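Local coordinates for Box C/D snoRNA protein 1 (Saccharomyces cerevisiae, PDB 6THL) that is required for the accumulation of box C/D snoRNAs, with roles in snoRNA processing, transport to the nucleolus and ribosome biogenesis, the chain here holding its BCD1 domain, at residues E46-P51 with T165-M170; F74-M79 with L144-K149; R13-L18 with T158-F163; V42-W47 with V65-K70. All coordinates share one frame; numbering follows the deposited sequence.

Contacts 1 and 4 share strand 40-49, which pairs in parallel with 165-169 and antiparallel with 62-70 in the main mixed sheet of the BCD1 domain. Contact 1 is the buried one; the other three are partly buried, and contact 2 has as many exposed as buried participants. Contacts 1, 3 and 4 are backbone ladders, parallel in 1 and 3, whereas contact 2 joins two loops by side-chain packing. Trp-47 ties contacts 1 and 4 to contact 2, its ring meeting Leu-75 and Met-79. Contact 3 lies in a separate small sheet, and Phe-163 reaches from it to the backbone around Ser-44 and Glu-46.

Contact 1 (E46-P51 with T165-M170)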
loop_
_atom_site.group_PDB
_atom_site.type_symbol
_atom_site.label_atom_id
_atom_site.label_comp_id
_atom_site.label_asym_id
_atom_site.label_seq_id
_atom_site.Cartn_x
_atom_site.Cartn_y
_atom_site.Cartn_z
ATOM N N GLU B 46 15.812 6.129 -5.194
ATOM C CA GLU B 46 14.631 5.478 -5.768
ATOM C C GLU B 46 14.823 5.145 -7.272
ATOM O O GLU B 46 14.808 6.014 -8.147
ATOM C CB GLU B 46 13.381 6.345 -5.553
ATOM C CG GLU B 46 12.153 5.734 -6.198
ATOM C CD GLU B 46 10.956 6.619 -6.114
ATOM O OE1 GLU B 46 9.860 6.067 -6.318
ATOM O OE2 GLU B 46 11.100 7.837 -5.843
ATOM N N TRP B 47 15.012 3.873 -7.562
ATOM C CA TRP B 47 15.176 3.444 -8.932
ATOM C C TRP B 47 13.800 3.325 -9.541
ATOM O O TRP B 47 12.919 2.733 -8.954
ATOM C CB TRP B 47 15.905 2.098 -9.001
ATOM C CG TRP B 47 17.296 2.187 -8.549
ATOM C CD1 TRP B 47 17.782 1.847 -7.338
ATOM C CD2 TRP B 47 18.398 2.683 -9.305
ATOM N NE1 TRP B 47 19.136 2.094 -7.287
ATOM C CE2 TRP B 47 19.531 2.609 -8.487
ATOM C CE3 TRP B 47 18.535 3.183 -10.606
ATOM C CZ2 TRP B 47 20.783 3.002 -8.921
ATOM C CZ3 TRP B 47 19.792 3.592 -11.037
ATOM C CH2 TRP B 47 20.895 3.494 -10.200
ATOM N N ILE B 48 13.610 3.920 -10.707
ATOM C CA ILE B 48 12.404 3.706 -11.492
ATOM C C ILE B 48 12.829 3.274 -12.888
ATOM O O ILE B 48 13.398 4.062 -13.644
ATOM C CB ILE B 48 11.558 4.981 -11.589
ATOM C CG1 ILE B 48 10.967 5.338 -10.220
ATOM C CG2 ILE B 48 10.445 4.784 -12.593
ATOM C CD1 ILE B 48 10.512 6.765 -10.102
ATOM N N LEU B 49 12.555 2.010 -13.207
ATOM C CA LEU B 49 12.898 1.409 -14.490
ATOM C C LEU B 49 11.730 1.541 -15.431
ATOM O O LEU B 49 10.627 1.075 -15.114
ATOM C CB LEU B 49 13.215 -0.079 -14.294
ATOM C CG LEU B 49 14.312 -0.357 -13.261
ATOM C CD1 LEU B 49 14.784 -1.789 -13.401
ATOM C CD2 LEU B 49 15.506 0.569 -13.368
ATOM N N CYS B 50 11.971 2.189 -16.573
ATOM C CA CYS B 50 10.962 2.316 -17.627
ATOM C C CYS B 50 11.278 1.337 -18.754
ATOM O O CYS B 50 12.298 1.465 -19.462
ATOM C CB CYS B 50 10.882 3.735 -18.162
ATOM S SG CYS B 50 11.094 5.031 -16.921
ATOM N N PRO B 51 10.402 0.345 -18.921
ATOM C CA PRO B 51 10.604 -0.642 -19.924
ATOM C C PRO B 51 10.134 -0.085 -21.246
ATOM O O PRO B 51 9.613 1.034 -21.295
ATOM C CB PRO B 51 9.666 -1.755 -19.480
ATOM C CG PRO B 51 8.480 -1.019 -18.976
ATOM C CD PRO B 51 9.083 0.176 -18.274
ATOM N N THR B 165 15.603 10.386 -6.955
ATOM C CA THR B 165 14.842 9.421 -7.714
ATOM C C THR B 165 15.574 9.346 -9.074
ATOM O O THR B 165 16.104 10.362 -9.534
ATOM C CB THR B 165 13.392 9.916 -7.852
ATOM O OG1 THR B 165 12.844 10.161 -6.539
ATOM C CG2 THR B 165 12.544 8.937 -8.619
ATOM N N ILE B 166 15.656 8.167 -9.691
ATOM C CA ILE B 166 16.501 7.990 -10.859
ATOM C C ILE B 166 15.846 7.083 -11.863
ATOM O O ILE B 166 15.736 5.881 -11.628
ATOM C CB ILE B 166 17.872 7.350 -10.540
ATOM C CG1 ILE B 166 18.610 8.056 -9.394
ATOM C CG2 ILE B 166 18.739 7.337 -11.800
ATOM C CD1 ILE B 166 19.152 9.417 -9.743
ATOM N N PHE B 167 15.452 7.679 -12.991
ATOM C CA PHE B 167 14.709 7.028 -14.058
ATOM C C PHE B 167 15.686 6.394 -15.019
ATOM O O PHE B 167 16.776 6.947 -15.273
ATOM C CB PHE B 167 13.874 8.038 -14.863
ATOM C CG PHE B 167 12.742 8.654 -14.102
ATOM C CD1 PHE B 167 12.949 9.793 -13.344
ATOM C CD2 PHE B 167 11.462 8.124 -14.190
ATOM C CE1 PHE B 167 11.920 10.382 -12.647
ATOM C CE2 PHE B 167 10.430 8.707 -13.473
ATOM C CZ PHE B 167 10.665 9.845 -12.691
ATOM N N VAL B 168 15.254 5.260 -15.574
ATOM C CA VAL B 168 16.046 4.417 -16.435
ATOM C C VAL B 168 15.150 4.051 -17.622
ATOM O O VAL B 168 14.000 3.666 -17.448
ATOM C CB VAL B 168 16.546 3.156 -15.672
ATOM C CG1 VAL B 168 17.467 2.312 -16.537
ATOM C CG2 VAL B 168 17.340 3.539 -14.450
ATOM N N ALA B 169 15.658 4.206 -18.834
ATOM C CA ALA B 169 14.896 3.850 -20.025
ATOM C C ALA B 169 15.811 3.836 -21.246
ATOM O O ALA B 169 16.844 4.533 -21.273
ATOM C CB ALA B 169 13.778 4.840 -20.231
ATOM N N MET B 170 15.450 3.032 -22.246
ATOM C CA MET B 170 16.237 3.000 -23.488
ATOM C C MET B 170 16.063 4.296 -24.277
ATOM O O MET B 170 17.055 4.860 -24.775
ATOM C CB MET B 170 15.930 1.764 -24.369
ATOM C CG MET B 170 16.915 0.591 -24.202
ATOM S SD MET B 170 18.674 1.035 -24.023
ATOM C CE MET B 170 19.136 1.368 -25.719
#
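Thr-165 OG1 donates a hydrogen bond of 3.0 Å to Glu-46 OE2 at the start of a parallel strand pair in the main mixed sheet of the BCD1 domain. The hydroxyl meets the carboxylate on its anti side, 26° out of plane, and the same oxygen takes a salt bridge from Arg-26. Glu-46 CG lies anti to the backbone N (chi1 177°) and the chain runs on extended, side by side with Thr-165. An alanine at Glu-46 would probably leave Thr-165 OG1 without this acceptor and Arg-26 without this carboxylate. Four backbone bonds then zigzag along the strands. Ile-166 N donates to Glu-46 O (2.8 Å) and Ile-166 O receives Ile-48 N, a nearly straight N-H...O bond at 175°. Val-168 repeats the pattern, its N bonding to Ile-48 O and its O to Cys-50 N (2.7 Å).

The apolar side chains divide between two faces. With Trp-47 and Leu-49 lie Ile-166 and Val-168: Leu-49 CD2 packs on Val-168 CB at 3.6 Å, while Val-168 CG2 reaches the Trp-47 ring edge at CE3. Phe-123 of the neighbouring strand 122-126 joins this layer, and helix 81-90 packs on Leu-49. On the other face Ile-48 and Phe-167 point the same way, with Ile-48 CG2 3.8 Å from Phe-167 CD2. Cys-50 closes that side, its SG at the edge of the Phe-167 ring, 4.1 Å from CD2.

Contact 2 (F74-M79 with L144-K149)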
loop_
_atom_site.group_PDB
_atom_site.type_symbol
_atom_site.label_atom_id
_atom_site.label_comp_id
_atom_site.label_asym_id
_atom_site.label_seq_id
_atom_site.Cartn_x
_atom_site.Cartn_y
_atom_site.Cartn_z
ATOM N N PHE B 74 30.406 5.143 -8.399
ATOM C CA PHE B 74 29.736 5.439 -9.657
ATOM C C PHE B 74 28.277 4.980 -9.475
ATOM O O PHE B 74 28.012 4.143 -8.605
ATOM C CB PHE B 74 30.402 4.715 -10.830
ATOM C CG PHE B 74 31.837 5.107 -11.070
ATOM C CD1 PHE B 74 32.206 6.459 -11.150
ATOM C CD2 PHE B 74 32.819 4.116 -11.269
ATOM C CE1 PHE B 74 33.522 6.807 -11.393
ATOM C CE2 PHE B 74 34.137 4.457 -11.515
ATOM C CZ PHE B 74 34.488 5.805 -11.576
ATOM N N LEU B 75 27.341 5.511 -10.271
ATOM C CA LEU B 75 25.911 5.164 -10.131
ATOM C C LEU B 75 25.552 3.680 -10.375
ATOM O O LEU B 75 24.776 3.085 -9.627
ATOM C CB LEU B 75 25.067 6.034 -11.049
ATOM C CG LEU B 75 23.554 5.852 -10.885
ATOM C CD1 LEU B 75 23.081 6.350 -9.516
ATOM C CD2 LEU B 75 22.793 6.535 -12.016
ATOM N N VAL B 76 26.082 3.084 -11.432
ATOM C CA VAL B 76 25.878 1.655 -11.648
ATOM C C VAL B 76 26.401 0.807 -10.477
ATOM O O VAL B 76 25.838 -0.247 -10.193
ATOM C CB VAL B 76 26.524 1.158 -12.968
ATOM C CG1 VAL B 76 25.761 1.705 -14.165
ATOM C CG2 VAL B 76 28.014 1.517 -13.051
ATOM N N GLN B 77 27.479 1.251 -9.818
ATOM C CA GLN B 77 28.104 0.484 -8.721
ATOM C C GLN B 77 27.150 0.237 -7.545
ATOM O O GLN B 77 27.281 -0.760 -6.838
ATOM C CB GLN B 77 29.364 1.188 -8.176
ATOM C CG GLN B 77 30.610 1.119 -9.049
ATOM C CD GLN B 77 31.831 1.770 -8.389
ATOM O OE1 GLN B 77 31.787 2.190 -7.229
ATOM N NE2 GLN B 77 32.928 1.856 -9.135
ATOM N N GLY B 78 26.216 1.165 -7.339
ATOM C CA GLY B 78 25.275 1.110 -6.217
ATOM C C GLY B 78 23.850 0.844 -6.655
ATOM O O GLY B 78 22.915 1.418 -6.111
ATOM N N MET B 79 23.684 -0.028 -7.643
ATOM C CA MET B 79 22.369 -0.402 -8.118
ATOM C C MET B 79 21.882 -1.464 -7.134
ATOM O O MET B 79 21.510 -1.131 -6.003
ATOM C CB MET B 79 22.423 -0.870 -9.573
ATOM C CG MET B 79 21.092 -1.342 -10.154
ATOM S SD MET B 79 20.944 -1.273 -11.965
ATOM C CE MET B 79 21.358 0.453 -12.309
ATOM N N LEU B 144 21.587 12.412 -16.881
ATOM C CA LEU B 144 22.878 12.638 -16.249
ATOM C C LEU B 144 23.928 11.622 -16.631
ATOM O O LEU B 144 23.621 10.502 -17.038
ATOM C CB LEU B 144 22.770 12.847 -14.741
ATOM C CG LEU B 144 21.825 11.937 -14.008
ATOM C CD1 LEU B 144 22.373 10.533 -14.078
ATOM C CD2 LEU B 144 21.677 12.416 -12.574
ATOM N N ALA B 145 25.177 12.082 -16.507
ATOM C CA ALA B 145 26.333 11.483 -17.155
ATOM C C ALA B 145 26.930 10.551 -16.151
ATOM O O ALA B 145 27.822 10.912 -15.404
ATOM C CB ALA B 145 27.322 12.570 -17.562
ATOM N N ILE B 146 26.398 9.342 -16.117
ATOM C CA ILE B 146 26.602 8.468 -14.977
ATOM C C ILE B 146 28.029 7.954 -14.919
ATOM O O ILE B 146 28.546 7.705 -13.833
ATOM C CB ILE B 146 25.604 7.299 -14.990
ATOM C CG1 ILE B 146 26.050 6.182 -15.954
ATOM C CG2 ILE B 146 24.211 7.818 -15.343
ATOM C CD1 ILE B 146 25.009 5.099 -16.163
ATOM N N HIS B 147 28.668 7.845 -16.084
ATOM C CA HIS B 147 29.979 7.217 -16.212
ATOM C C HIS B 147 31.125 8.190 -16.035
ATOM O O HIS B 147 32.282 7.807 -16.085
ATOM C CB HIS B 147 30.074 6.529 -17.569
ATOM C CG HIS B 147 29.008 5.503 -17.772
ATOM N ND1 HIS B 147 28.838 4.435 -16.916
ATOM C CD2 HIS B 147 28.026 5.403 -18.698
ATOM C CE1 HIS B 147 27.812 3.708 -17.320
ATOM N NE2 HIS B 147 27.301 4.274 -18.399
ATOM N N GLU B 148 30.805 9.446 -15.805
ATOM C CA GLU B 148 31.801 10.474 -15.794
ATOM C C GLU B 148 31.848 11.137 -14.433
ATOM O O GLU B 148 32.409 12.202 -14.315
ATOM C CB GLU B 148 31.463 11.483 -16.893
ATOM C CG GLU B 148 30.737 10.839 -18.096
ATOM C CD GLU B 148 31.014 11.473 -19.471
ATOM O OE1 GLU B 148 31.978 12.253 -19.608
ATOM O OE2 GLU B 148 30.278 11.148 -20.438
ATOM N N LYS B 149 31.276 10.492 -13.406
ATOM C CA LYS B 149 31.114 11.083 -12.045
ATOM C C LYS B 149 30.528 10.112 -11.003
ATOM O O LYS B 149 29.741 9.216 -11.327
ATOM C CB LYS B 149 30.202 12.322 -12.084
ATOM C CG LYS B 149 30.898 13.679 -12.004
ATOM C CD LYS B 149 29.868 14.781 -12.242
ATOM C CE LYS B 149 30.437 16.046 -12.866
ATOM N NZ LYS B 149 30.549 17.107 -11.836
#
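Leu-75 and Ile-146 form the inner half of a loop-to-loop contact, in which the loop after strand 62-70, with helical backbone angles at 75-77, meets the loop after strand 140-143. The two side chains cross at about a right angle, and Leu-75 CD2 rests 3.8 Å from Ile-146 CG2. Val-76 adds a second branch, its CG1 lying 4.0 Å from Ile-146 CD1. Ile-146 can serve both because its branches diverge: CG1 sits between the backbone N and the carbonyl carbon (chi1 80°), leading to the CD1 that meets Val-76, while CG2 turns to Leu-75. All three residues are buried. Leu-75 also packs on Trp-47, Phe-123 and Ile-151, and Val-76 on Thr-113 and Leu-116 of helix 109-117, which places this half in the seam between the main sheet and the helices.

The outer half is looser and exposed. His-147 turns its ring back over its own neighbour, with Ile-146 CG1 beneath one face near the centre, and comes no closer to Val-76 CG1 than 4.3 Å, at CE1. Between the two loops the contact is by packing, without hydrogen bonds. An inverse gamma turn centred on Ala-145 precedes Ile-146 in its loop. At the far end Phe-74 meets the other loop with its edge: CD1 stands 3.7 Å from Lys-149 O, which lies in the plane of the ring.

Contact 3 (R13-L18 with T158-F163); sequences RGVNCL and TTVIEF
Asn-16 and Thr-159 sit opposite each other in a parallel strand pair, 15-18 with 159-161, at one side of a small three-strand mixed sheet. Backbone bonds come first. Asn-16 bonds to both sides of its partner, N to Thr-158 O (3.0 Å) and O from Val-160 N, and Leu-18 N goes on to Val-160 O (2.9 Å). Past the strand, Glu-162 N adds a weak bond to Leu-18 O, while its own carboxylate is held by Leu-20 N and Asn-30.

One polar side-chain bond reinforces the ladder. Asn-16 and Thr-159 lie alongside, pointing the same way, and Asn-16 ND2 donates to Thr-159 OG1 at 2.6 Å, 17° out of the amide plane. On this face Leu-18 CG also meets Thr-159 CG2 (4.0 Å), and Ile-161 packs on an acidic side chain of another protein's chain.

The opposite face is apolar and faces Trp-43 of strand 40-49, which touches Cys-17. Val-160 carries it with one methyl, placed between backbone N and carbonyl carbon: CG2 is 3.7 Å from Val-15 CG1 and 3.8 Å from Cys-17 SG.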
loop_
_atom_site.group_PDB
_atom_site.type_symbol
_atom_site.label_atom_id
_atom_site.label_comp_id
_atom_site.label_asym_id
_atom_site.label_seq_id
_atom_site.Cartn_x
_atom_site.Cartn_y
_atom_site.Cartn_z
ATOM N N ARG B 13 26.050 17.185 2.345
ATOM C CA ARG B 13 27.129 17.012 1.359
ATOM C C ARG B 13 26.927 17.767 0.059
ATOM O O ARG B 13 27.125 17.210 -1.027
ATOM C CB ARG B 13 27.338 15.524 1.059
ATOM C CG ARG B 13 27.431 14.627 2.301
ATOM C CD ARG B 13 28.775 14.739 3.028
ATOM N NE ARG B 13 29.861 14.139 2.252
ATOM C CZ ARG B 13 31.153 14.347 2.472
ATOM N NH1 ARG B 13 31.565 15.144 3.450
ATOM N NH2 ARG B 13 32.038 13.752 1.702
ATOM N N GLY B 14 26.529 19.033 0.175
ATOM C CA GLY B 14 26.273 19.881 -0.988
ATOM C C GLY B 14 24.842 19.810 -1.448
ATOM O O GLY B 14 24.244 20.823 -1.806
ATOM N N VAL B 15 24.280 18.608 -1.419
ATOM C CA VAL B 15 22.950 18.375 -1.947
ATOM C C VAL B 15 21.896 19.068 -1.131
ATOM O O VAL B 15 21.886 18.954 0.119
ATOM C CB VAL B 15 22.594 16.891 -1.960
ATOM C CG1 VAL B 15 21.127 16.720 -2.316
ATOM C CG2 VAL B 15 23.475 16.167 -2.962
ATOM N N ASN B 16 21.008 19.759 -1.847
ATOM C CA ASN B 16 19.922 20.461 -1.197
ATOM C C ASN B 16 18.698 19.551 -1.028
ATOM O O ASN B 16 17.993 19.291 -2.019
ATOM C CB ASN B 16 19.553 21.710 -1.979
ATOM C CG ASN B 16 18.324 22.386 -1.415
ATOM O OD1 ASN B 16 18.350 22.989 -0.335
ATOM N ND2 ASN B 16 17.235 22.281 -2.137
ATOM N N CYS B 17 18.435 19.086 0.213
ATOM C CA CYS B 17 17.416 18.008 0.456
ATOM C C CYS B 17 16.108 18.483 1.034
ATOM O O CYS B 17 16.074 18.931 2.155
ATOM C CB CYS B 17 17.978 16.908 1.348
ATOM S SG CYS B 17 19.562 16.398 0.722
ATOM N N LEU B 18 15.023 18.374 0.282
ATOM C CA LEU B 18 13.713 18.745 0.825
ATOM C C LEU B 18 13.165 17.600 1.661
ATOM O O LEU B 18 13.142 16.439 1.243
ATOM C CB LEU B 18 12.713 19.133 -0.263
ATOM C CG LEU B 18 13.187 20.277 -1.134
ATOM C CD1 LEU B 18 12.159 20.620 -2.202
ATOM C CD2 LEU B 18 13.477 21.456 -0.242
ATOM N N THR B 158 22.439 20.052 -6.620
ATOM C CA THR B 158 21.066 19.743 -7.062
ATOM C C THR B 158 20.110 19.887 -5.912
ATOM O O THR B 158 20.472 20.233 -4.785
ATOM C CB THR B 158 20.875 18.282 -7.536
ATOM O OG1 THR B 158 21.493 17.393 -6.596
ATOM C CG2 THR B 158 21.415 18.050 -8.951
ATOM N N THR B 159 18.865 19.578 -6.203
ATOM C CA THR B 159 17.901 19.350 -5.150
ATOM C C THR B 159 17.257 17.975 -5.293
ATOM O O THR B 159 17.012 17.507 -6.432
ATOM C CB THR B 159 16.890 20.505 -5.131
ATOM O OG1 THR B 159 17.574 21.671 -4.653
ATOM C CG2 THR B 159 15.655 20.209 -4.236
ATOM N N VAL B 160 17.036 17.308 -4.142
ATOM C CA VAL B 160 16.222 16.086 -4.124
ATOM C C VAL B 160 15.060 16.217 -3.202
ATOM O O VAL B 160 15.074 17.006 -2.277
ATOM C CB VAL B 160 17.016 14.853 -3.725
ATOM C CG1 VAL B 160 17.940 14.441 -4.870
ATOM C CG2 VAL B 160 17.772 15.097 -2.424
ATOM N N ILE B 161 14.013 15.467 -3.472
ATOM C CA ILE B 161 12.969 15.325 -2.480
ATOM C C ILE B 161 13.377 14.129 -1.640
ATOM O O ILE B 161 13.274 12.948 -2.052
ATOM C CB ILE B 161 11.593 15.161 -3.098
ATOM C CG1 ILE B 161 11.145 16.531 -3.586
ATOM C CG2 ILE B 161 10.618 14.675 -2.031
ATOM C CD1 ILE B 161 10.027 16.493 -4.575
ATOM N N GLU B 162 13.927 14.471 -0.482
ATOM C CA GLU B 162 14.450 13.502 0.480
ATOM C C GLU B 162 15.729 12.807 -0.009
ATOM O O GLU B 162 16.660 12.542 0.774
ATOM C CB GLU B 162 13.371 12.462 0.878
ATOM C CG GLU B 162 12.130 13.040 1.546
ATOM C CD GLU B 162 12.221 13.153 3.051
ATOM O OE1 GLU B 162 11.416 13.918 3.624
ATOM O OE2 GLU B 162 13.060 12.480 3.672
ATOM N N PHE B 163 15.778 12.496 -1.288
ATOM C CA PHE B 163 16.786 11.588 -1.789
ATOM C C PHE B 163 16.469 11.351 -3.251
ATOM O O PHE B 163 15.288 11.281 -3.645
ATOM C CB PHE B 163 16.866 10.232 -0.996
ATOM C CG PHE B 163 15.659 9.302 -1.166
ATOM C CD1 PHE B 163 15.683 8.273 -2.057
ATOM C CD2 PHE B 163 14.517 9.461 -0.400
ATOM C CE1 PHE B 163 14.592 7.431 -2.204
ATOM C CE2 PHE B 163 13.421 8.631 -0.545
ATOM C CZ PHE B 163 13.464 7.605 -1.439
#

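Contact 4 (V42-W47 with V65-K70)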
loop_
_atom_site.group_PDB
_atom_site.type_symbol
_atom_site.label_atom_id
_atom_site.label_comp_id
_atom_site.label_asym_id
_atom_site.label_seq_id
_atom_site.Cartn_x
_atom_site.Cartn_y
_atom_site.Cartn_z
ATOM N N VAL B 42 25.940 8.092 2.866
ATOM C CA VAL B 42 25.275 7.081 2.070
ATOM C C VAL B 42 23.852 7.484 1.771
ATOM O O VAL B 42 23.253 8.321 2.423
ATOM C CB VAL B 42 25.330 5.662 2.694
ATOM C CG1 VAL B 42 26.761 5.302 3.028
ATOM C CG2 VAL B 42 24.453 5.549 3.932
ATOM N N TRP B 43 23.318 6.844 0.765
ATOM C CA TRP B 43 22.259 7.427 0.019
ATOM C C TRP B 43 21.242 6.352 -0.359
ATOM O O TRP B 43 21.574 5.358 -1.019
ATOM C CB TRP B 43 22.856 8.046 -1.250
ATOM C CG TRP B 43 23.401 9.403 -1.061
ATOM C CD1 TRP B 43 24.709 9.781 -1.120
ATOM C CD2 TRP B 43 22.651 10.580 -0.773
ATOM N NE1 TRP B 43 24.823 11.133 -0.880
ATOM C CE2 TRP B 43 23.574 11.649 -0.670
ATOM C CE3 TRP B 43 21.287 10.837 -0.584
ATOM C CZ2 TRP B 43 23.177 12.951 -0.407
ATOM C CZ3 TRP B 43 20.887 12.138 -0.300
ATOM C CH2 TRP B 43 21.827 13.180 -0.221
ATOM N N SER B 44 20.006 6.545 0.073
ATOM C CA SER B 44 18.933 5.798 -0.496
ATOM C C SER B 44 18.674 6.452 -1.874
ATOM O O SER B 44 18.623 7.686 -1.982
ATOM C CB SER B 44 17.723 5.862 0.442
ATOM O OG SER B 44 18.166 5.921 1.798
ATOM N N VAL B 45 18.561 5.661 -2.930
ATOM C CA VAL B 45 18.017 6.210 -4.152
ATOM C C VAL B 45 16.736 5.442 -4.523
ATOM O O VAL B 45 16.590 4.260 -4.204
ATOM C CB VAL B 45 19.049 6.258 -5.329
ATOM C CG1 VAL B 45 20.401 6.788 -4.876
ATOM C CG2 VAL B 45 19.218 4.913 -5.992
ATOM N N GLU B 46 15.812 6.129 -5.194
ATOM C CA GLU B 46 14.631 5.478 -5.768
ATOM C C GLU B 46 14.823 5.145 -7.272
ATOM O O GLU B 46 14.808 6.014 -8.147
ATOM C CB GLU B 46 13.381 6.345 -5.553
ATOM C CG GLU B 46 12.153 5.734 -6.198
ATOM C CD GLU B 46 10.956 6.619 -6.114
ATOM O OE1 GLU B 46 9.860 6.067 -6.318
ATOM O OE2 GLU B 46 11.100 7.837 -5.843
ATOM N N TRP B 47 15.012 3.873 -7.562
ATOM C CA TRP B 47 15.176 3.444 -8.932
ATOM C C TRP B 47 13.800 3.325 -9.541
ATOM O O TRP B 47 12.919 2.733 -8.954
ATOM C CB TRP B 47 15.905 2.098 -9.001
ATOM C CG TRP B 47 17.296 2.187 -8.549
ATOM C CD1 TRP B 47 17.782 1.847 -7.338
ATOM C CD2 TRP B 47 18.398 2.683 -9.305
ATOM N NE1 TRP B 47 19.136 2.094 -7.287
ATOM C CE2 TRP B 47 19.531 2.609 -8.487
ATOM C CE3 TRP B 47 18.535 3.183 -10.606
ATOM C CZ2 TRP B 47 20.783 3.002 -8.921
ATOM C CZ3 TRP B 47 19.792 3.592 -11.037
ATOM C CH2 TRP B 47 20.895 3.494 -10.200
ATOM N N VAL B 65 13.690 0.864 -4.236
ATOM C CA VAL B 65 14.455 1.773 -3.408
ATOM C C VAL B 65 15.620 1.047 -2.764
ATOM O O VAL B 65 15.402 0.103 -2.022
ATOM C CB VAL B 65 13.554 2.340 -2.315
ATOM C CG1 VAL B 65 14.308 3.294 -1.406
ATOM C CG2 VAL B 65 12.400 3.050 -2.984
ATOM N N SER B 66 16.846 1.477 -3.073
ATOM C CA SER B 66 18.053 0.884 -2.519
ATOM C C SER B 66 18.511 1.780 -1.436
ATOM O O SER B 66 18.211 2.948 -1.453
ATOM C CB SER B 66 19.137 0.758 -3.561
ATOM O OG SER B 66 18.797 -0.244 -4.508
ATOM N N HIS B 67 19.216 1.223 -0.474
ATOM C CA HIS B 67 19.659 1.978 0.672
ATOM C C HIS B 67 21.173 1.889 0.798
ATOM O O HIS B 67 21.795 1.014 0.222
ATOM C CB HIS B 67 19.047 1.378 1.932
ATOM C CG HIS B 67 17.574 1.587 2.073
ATOM N ND1 HIS B 67 17.012 2.828 2.267
ATOM C CD2 HIS B 67 16.559 0.700 2.147
ATOM C CE1 HIS B 67 15.708 2.705 2.411
ATOM N NE2 HIS B 67 15.408 1.421 2.338
ATOM N N ARG B 68 21.763 2.770 1.597
ATOM C CA ARG B 68 23.194 2.678 1.936
ATOM C C ARG B 68 24.071 2.537 0.698
ATOM O O ARG B 68 24.942 1.689 0.633
ATOM C CB ARG B 68 23.452 1.542 2.938
ATOM C CG ARG B 68 23.563 2.035 4.374
ATOM C CD ARG B 68 23.566 0.891 5.376
ATOM N NE ARG B 68 23.497 1.359 6.777
ATOM C CZ ARG B 68 22.915 0.694 7.791
ATOM N NH1 ARG B 68 22.324 -0.490 7.593
ATOM N NH2 ARG B 68 22.910 1.214 9.024
ATOM N N ILE B 69 23.808 3.368 -0.300
ATOM C CA ILE B 69 24.680 3.462 -1.441
ATOM C C ILE B 69 25.738 4.468 -1.102
ATOM O O ILE B 69 25.418 5.550 -0.622
ATOM C CB ILE B 69 23.933 3.970 -2.655
ATOM C CG1 ILE B 69 22.926 2.922 -3.106
ATOM C CG2 ILE B 69 24.912 4.295 -3.764
ATOM C CD1 ILE B 69 21.800 3.505 -3.949
ATOM N N LYS B 70 26.993 4.138 -1.383
ATOM C CA LYS B 70 28.116 4.974 -0.925
ATOM C C LYS B 70 28.260 6.218 -1.792
ATOM O O LYS B 70 28.274 6.112 -3.015
ATOM C CB LYS B 70 29.407 4.151 -0.902
ATOM C CG LYS B 70 29.231 2.780 -0.243
ATOM C CD LYS B 70 30.478 2.288 0.484
ATOM C CE LYS B 70 31.675 2.066 -0.436
ATOM N NZ LYS B 70 31.490 0.970 -1.429
#
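Trp-43 with Ile-69 and Val-45 with Ser-66 are the hydrogen-bonded pairs of an antiparallel strand pair whose register slips by one between them, a beta bulge that places His-67 and Arg-68, the latter in the left-handed conformation (phi/psi 51/47°), across from Ser-44, with Ile-69 N bonding to Trp-43 O (3.1 Å) and Ser-66 N to Val-45 O (3.0 Å).

Val-42 and Arg-68 cross obliquely, Val-42 CG2 lying 3.7 Å from Arg-68 CG. An alanine at Val-42 would probably open a gap beside Arg-68 CG and leave that aliphatic stem freer to turn. Ser-44 OG lies in the plane of the His-67 ring at its edge, 3.3 Å from ND1, in a weak hydrogen bond; its stronger partner is Arg-31 N. On the face away from Val-42, Val-45 and Ile-69 cross at about a right angle, with Val-45 CG2 3.6 Å from Ile-69 CD1. The same CG2 lies over one face of the Trp-47 ring, toward its rim, while Ser-66 CB approaches that ring at the edge.

Ser-66 OG bonds to Met-79 O in the loop before helix 81-90. Trp-43 leans on Val-15 and Cys-17 of strand 15-18. Strand 62-70 pairs with 40-49, and its His-67 NE2 and the backbone of Val-65 bond to the backbone of another protein's chain.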